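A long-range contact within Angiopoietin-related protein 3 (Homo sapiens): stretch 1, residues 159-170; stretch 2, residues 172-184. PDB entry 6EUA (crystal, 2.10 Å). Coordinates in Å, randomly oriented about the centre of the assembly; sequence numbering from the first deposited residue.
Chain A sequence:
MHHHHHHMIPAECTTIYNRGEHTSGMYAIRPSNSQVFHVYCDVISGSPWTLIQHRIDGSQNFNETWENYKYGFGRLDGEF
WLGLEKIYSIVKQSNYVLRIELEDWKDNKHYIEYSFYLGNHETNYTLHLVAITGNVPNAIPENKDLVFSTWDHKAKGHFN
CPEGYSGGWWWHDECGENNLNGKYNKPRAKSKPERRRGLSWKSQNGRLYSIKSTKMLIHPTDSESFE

Stretch 1 (159-170) FNCPEGYSGGWW
Stretch 2 172-184: HDECGENNLNGKY

A disulfide ties together two stretches that otherwise lack regular pairing: Cys 161 SG and Cys 175 SG lie 2.0 Å apart with chi3 -89°, and both cysteines take the m rotamer (chi1 -72° and -75°) with CA-to-CB directed toward the opposing stretch. Only Trp 169 and Trp 170 are strand; stretch 2 has no regular helix or strand. CA atoms register as Phe 159 with Asp 173 (6.3 Å), Cys 161 with Cys 175 (5.4 Å), Glu 163 with Glu 177 (6.2 Å) and Gly 167 with Gly 182 (5.0 Å). Trp 169 then falls back to Asn 179 (CA to CA, 6.3 Å). In all, 875 Å² is buried.

A type I turn from His 172 to Cys 175, closed by Cys 175 N to His 172 O at 2.7 Å, presents the second cysteine at phi/psi 65/-124. The poorly ordered Phe 159 (chi1 t, 176°) meets the disulfide edge-on, its CE2 3.5 Å from Cys 175 SG. Gly 176, at 105/161, has backbone angles that call for glycine. Beyond it, Glu 163 CG packs 3.5 Å from Glu 177 CG, although the like-charged Glu 163 OE1 and Glu 177 OE1 are 4.5 Å apart.

Asn 179 (chi1 t, chi2 -7°) reaches into the loop of stretch 1. Its ND2 donates an almost straight hydrogen bond to Glu 163 O (3.2 Å, 174°) and a weak, bent one to Ser 166 O (3.1 Å, 125°), so one amide group links two carbonyls. Water 1 accepts from Asn 179 N (2.8 Å).

Asn 179 also opens a type I turn ending at Gly 182, with Gly 182 N bonded to Asn 179 O at 2.9 Å. Within this turn Asn 181 (chi1 m, -71°) points toward stretch 1, and its ND2 donates to Gly 168 O (2.9 Å, 155°). Gly 167, at 91/169, brings its CA to 3.3 Å from Asn 181 O in a CA-H...O contact; an ideal CB there would lie 1.9 Å from that oxygen, a clash. Water 2 donates to Asn 181 O (2.9 Å) and lies 3.0 Å from Ser 166 OG, bridging the pair.

Trp 169 (phi/psi -157/165, chi1 t, chi2 -120°) lays its indole against the start of the turn. Asn 179 CA sits 3.8 Å from the centroid of the Trp 169 five-membered ring, only 7° off its normal, a CH-pi contact over one face. Trp 169 CH2 touches Leu 180 CB at 3.8 Å, while Asn 181 ND2 lies at the ring edge, 3.7 Å from Trp 169 CE3.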

# COMPACT_ATOMS: atom_id res chain seq x y z
N PHE A 159 -13.83 -37.84 2.53
CA PHE A 159 -14.52 -37.57 1.27
C PHE A 159 -14.09 -36.23 0.71
O PHE A 159 -14.23 -35.20 1.37
CB PHE A 159 -16.04 -37.58 1.45
CG PHE A 159 -16.82 -37.22 0.20
CD1 PHE A 159 -16.96 -38.14 -0.83
CD2 PHE A 159 -17.41 -35.98 0.06
CE1 PHE A 159 -17.67 -37.82 -1.98
CE2 PHE A 159 -18.13 -35.65 -1.08
CZ PHE A 159 -18.26 -36.57 -2.11
N ASN A 160 -13.58 -36.25 -0.52
CA ASN A 160 -13.10 -35.04 -1.15
C ASN A 160 -14.25 -34.34 -1.87
O ASN A 160 -14.93 -34.94 -2.71
CB ASN A 160 -11.95 -35.36 -2.12
CG ASN A 160 -10.67 -35.76 -1.39
OD1 ASN A 160 -10.50 -35.46 -0.21
ND2 ASN A 160 -9.77 -36.45 -2.09
N CYS A 161 -14.49 -33.06 -1.50
CA CYS A 161 -15.57 -32.23 -2.02
C CYS A 161 -15.28 -31.77 -3.45
O CYS A 161 -14.21 -31.23 -3.72
CB CYS A 161 -15.77 -31.00 -1.14
SG CYS A 161 -16.50 -31.35 0.45
N PRO A 162 -16.25 -31.94 -4.35
CA PRO A 162 -16.05 -31.48 -5.74
C PRO A 162 -15.60 -30.04 -5.86
O PRO A 162 -14.85 -29.71 -6.79
CB PRO A 162 -17.44 -31.69 -6.38
CG PRO A 162 -18.10 -32.73 -5.52
CD PRO A 162 -17.59 -32.50 -4.13
N GLU A 163 -16.02 -29.16 -4.95
CA GLU A 163 -15.64 -27.75 -5.03
C GLU A 163 -14.29 -27.46 -4.38
O GLU A 163 -13.81 -26.33 -4.48
CB GLU A 163 -16.73 -26.89 -4.38
CG GLU A 163 -17.69 -26.25 -5.39
CD GLU A 163 -16.99 -25.38 -6.42
OE1 GLU A 163 -17.29 -25.52 -7.62
OE2 GLU A 163 -16.12 -24.57 -6.02
N GLY A 164 -13.68 -28.44 -3.73
CA GLY A 164 -12.35 -28.32 -3.18
C GLY A 164 -11.23 -28.72 -4.12
O GLY A 164 -10.08 -28.78 -3.69
N TYR A 165 -11.54 -28.98 -5.40
CA TYR A 165 -10.50 -29.38 -6.33
C TYR A 165 -9.41 -28.32 -6.51
O TYR A 165 -8.31 -28.65 -6.96
CB TYR A 165 -11.10 -29.75 -7.69
CG TYR A 165 -11.41 -28.58 -8.59
CD1 TYR A 165 -12.58 -27.85 -8.44
CD2 TYR A 165 -10.53 -28.20 -9.59
CE1 TYR A 165 -12.86 -26.77 -9.26
CE2 TYR A 165 -10.80 -27.13 -10.41
CZ TYR A 165 -11.97 -26.41 -10.25
OH TYR A 165 -12.23 -25.34 -11.07
N SER A 166 -9.68 -27.06 -6.15
CA SER A 166 -8.67 -26.01 -6.26
C SER A 166 -8.68 -25.14 -5.01
O SER A 166 -9.74 -24.69 -4.58
CB SER A 166 -8.89 -25.13 -7.49
OG SER A 166 -7.84 -24.19 -7.62
N GLY A 167 -7.50 -24.90 -4.45
CA GLY A 167 -7.36 -24.00 -3.32
C GLY A 167 -7.48 -24.71 -1.98
O GLY A 167 -7.85 -25.88 -1.88
N GLY A 168 -7.14 -23.96 -0.93
CA GLY A 168 -7.19 -24.47 0.43
C GLY A 168 -8.41 -23.92 1.16
O GLY A 168 -8.62 -22.71 1.21
N TRP A 169 -9.19 -24.83 1.75
CA TRP A 169 -10.47 -24.46 2.35
C TRP A 169 -10.87 -25.48 3.41
O TRP A 169 -10.33 -26.59 3.47
CB TRP A 169 -11.58 -24.35 1.29
CG TRP A 169 -12.78 -23.56 1.74
CD1 TRP A 169 -14.10 -23.99 1.85
CD2 TRP A 169 -12.79 -22.19 2.15
NE1 TRP A 169 -14.90 -22.97 2.30
CE2 TRP A 169 -14.12 -21.85 2.49
CE3 TRP A 169 -11.79 -21.20 2.27
CZ2 TRP A 169 -14.47 -20.57 2.94
CZ3 TRP A 169 -12.15 -19.92 2.69
CH2 TRP A 169 -13.47 -19.63 3.03
N TRP A 170 -11.84 -25.08 4.23
CA TRP A 170 -12.37 -25.93 5.29
C TRP A 170 -13.59 -26.69 4.78
O TRP A 170 -14.47 -26.09 4.15
CB TRP A 170 -12.76 -25.08 6.51
CG TRP A 170 -11.61 -24.42 7.29
CD1 TRP A 170 -10.86 -24.99 8.29
CD2 TRP A 170 -11.13 -23.08 7.15
NE1 TRP A 170 -9.94 -24.09 8.77
CE2 TRP A 170 -10.09 -22.90 8.09
CE3 TRP A 170 -11.47 -22.01 6.31
CZ2 TRP A 170 -9.39 -21.70 8.23
CZ3 TRP A 170 -10.78 -20.80 6.45
CH2 TRP A 170 -9.74 -20.67 7.40
N HIS A 172 -16.50 -30.19 5.18
CA HIS A 172 -17.18 -31.29 5.84
C HIS A 172 -17.89 -32.07 4.73
O HIS A 172 -18.00 -31.60 3.60
CB HIS A 172 -18.16 -30.76 6.90
CG HIS A 172 -19.17 -31.75 7.37
ND1 HIS A 172 -20.49 -31.41 7.58
CD2 HIS A 172 -19.05 -33.04 7.77
CE1 HIS A 172 -21.15 -32.46 8.03
NE2 HIS A 172 -20.30 -33.47 8.14
N ASP A 173 -18.33 -33.29 5.06
CA ASP A 173 -19.03 -34.16 4.10
C ASP A 173 -20.14 -33.44 3.35
O ASP A 173 -20.46 -33.82 2.21
CB ASP A 173 -19.61 -35.38 4.81
CG ASP A 173 -18.74 -35.89 5.93
OD1 ASP A 173 -19.26 -36.09 7.05
OD2 ASP A 173 -17.53 -36.10 5.70
N GLU A 174 -20.77 -32.43 3.97
CA GLU A 174 -21.83 -31.68 3.31
C GLU A 174 -21.31 -30.82 2.16
O GLU A 174 -22.09 -30.47 1.27
CB GLU A 174 -22.56 -30.79 4.32
CG GLU A 174 -23.23 -31.56 5.44
CD GLU A 174 -23.91 -30.65 6.46
OE1 GLU A 174 -23.95 -29.42 6.23
OE2 GLU A 174 -24.39 -31.17 7.49
N CYS A 175 -20.02 -30.47 2.17
CA CYS A 175 -19.36 -29.87 1.01
C CYS A 175 -19.99 -28.51 0.74
O CYS A 175 -19.99 -27.66 1.65
CB CYS A 175 -19.41 -30.86 -0.16
SG CYS A 175 -18.26 -32.27 -0.02
N GLY A 176 -20.51 -28.25 -0.45
CA GLY A 176 -21.16 -27.00 -0.77
C GLY A 176 -20.29 -26.11 -1.65
O GLY A 176 -19.06 -26.26 -1.72
N GLU A 177 -20.95 -25.16 -2.30
CA GLU A 177 -20.27 -24.11 -3.08
C GLU A 177 -20.04 -22.93 -2.14
O GLU A 177 -20.87 -22.02 -2.02
CB GLU A 177 -21.10 -23.71 -4.29
CG GLU A 177 -20.74 -24.46 -5.57
CD GLU A 177 -21.85 -24.41 -6.61
OE1 GLU A 177 -21.55 -24.04 -7.77
OE2 GLU A 177 -23.01 -24.73 -6.28
N ASN A 178 -18.88 -22.95 -1.46
CA ASN A 178 -18.54 -21.96 -0.45
C ASN A 178 -17.04 -21.65 -0.42
O ASN A 178 -16.55 -21.11 0.59
CB ASN A 178 -18.98 -22.46 0.94
CG ASN A 178 -18.06 -23.58 1.47
OD1 ASN A 178 -17.41 -24.29 0.71
ND2 ASN A 178 -18.00 -23.73 2.78
N ASN A 179 -16.29 -22.00 -1.46
CA ASN A 179 -14.83 -21.96 -1.42
C ASN A 179 -14.34 -20.60 -1.88
O ASN A 179 -14.04 -20.39 -3.05
CB ASN A 179 -14.24 -23.08 -2.26
CG ASN A 179 -12.72 -23.18 -2.15
OD1 ASN A 179 -12.06 -22.32 -1.53
ND2 ASN A 179 -12.15 -24.23 -2.75
N LEU A 180 -14.20 -19.68 -0.92
CA LEU A 180 -13.66 -18.36 -1.22
C LEU A 180 -12.20 -18.40 -1.64
O LEU A 180 -11.70 -17.40 -2.20
CB LEU A 180 -13.84 -17.44 -0.02
CG LEU A 180 -15.27 -17.29 0.49
CD1 LEU A 180 -15.34 -16.16 1.48
CD2 LEU A 180 -16.27 -17.08 -0.67
N ASN A 181 -11.49 -19.50 -1.38
CA ASN A 181 -10.13 -19.70 -1.87
C ASN A 181 -10.11 -20.56 -3.13
O ASN A 181 -9.06 -21.12 -3.49
CB ASN A 181 -9.26 -20.31 -0.77
CG ASN A 181 -8.96 -19.32 0.37
OD1 ASN A 181 -9.19 -18.12 0.25
ND2 ASN A 181 -8.45 -19.85 1.48
N GLY A 182 -11.25 -20.66 -3.81
CA GLY A 182 -11.40 -21.51 -4.98
C GLY A 182 -10.83 -20.88 -6.24
O GLY A 182 -10.20 -19.82 -6.22
N LYS A 183 -11.05 -21.57 -7.35
CA LYS A 183 -10.51 -21.12 -8.63
C LYS A 183 -11.25 -19.87 -9.08
O LYS A 183 -12.48 -19.86 -9.17
CB LYS A 183 -10.62 -22.22 -9.68
CG LYS A 183 -10.29 -21.76 -11.09
CD LYS A 183 -8.89 -22.17 -11.52
CE LYS A 183 -8.56 -21.65 -12.92
NZ LYS A 183 -8.23 -20.19 -12.93
N TYR A 184 -10.50 -18.80 -9.34
CA TYR A 184 -11.07 -17.55 -9.84
C TYR A 184 -11.20 -17.66 -11.35
O TYR A 184 -10.20 -17.59 -12.07
CB TYR A 184 -10.21 -16.36 -9.43
CG TYR A 184 -10.91 -15.02 -9.46
CD1 TYR A 184 -11.16 -14.37 -10.66
CD2 TYR A 184 -11.31 -14.40 -8.28
CE1 TYR A 184 -11.78 -13.13 -10.69
CE2 TYR A 184 -11.93 -13.16 -8.30
CZ TYR A 184 -12.17 -12.53 -9.50
OH TYR A 184 -12.79 -11.30 -9.52
O HOH W 1 -17.10 -22.10 -4.11
O HOH W 2 -7.59 -21.68 -5.96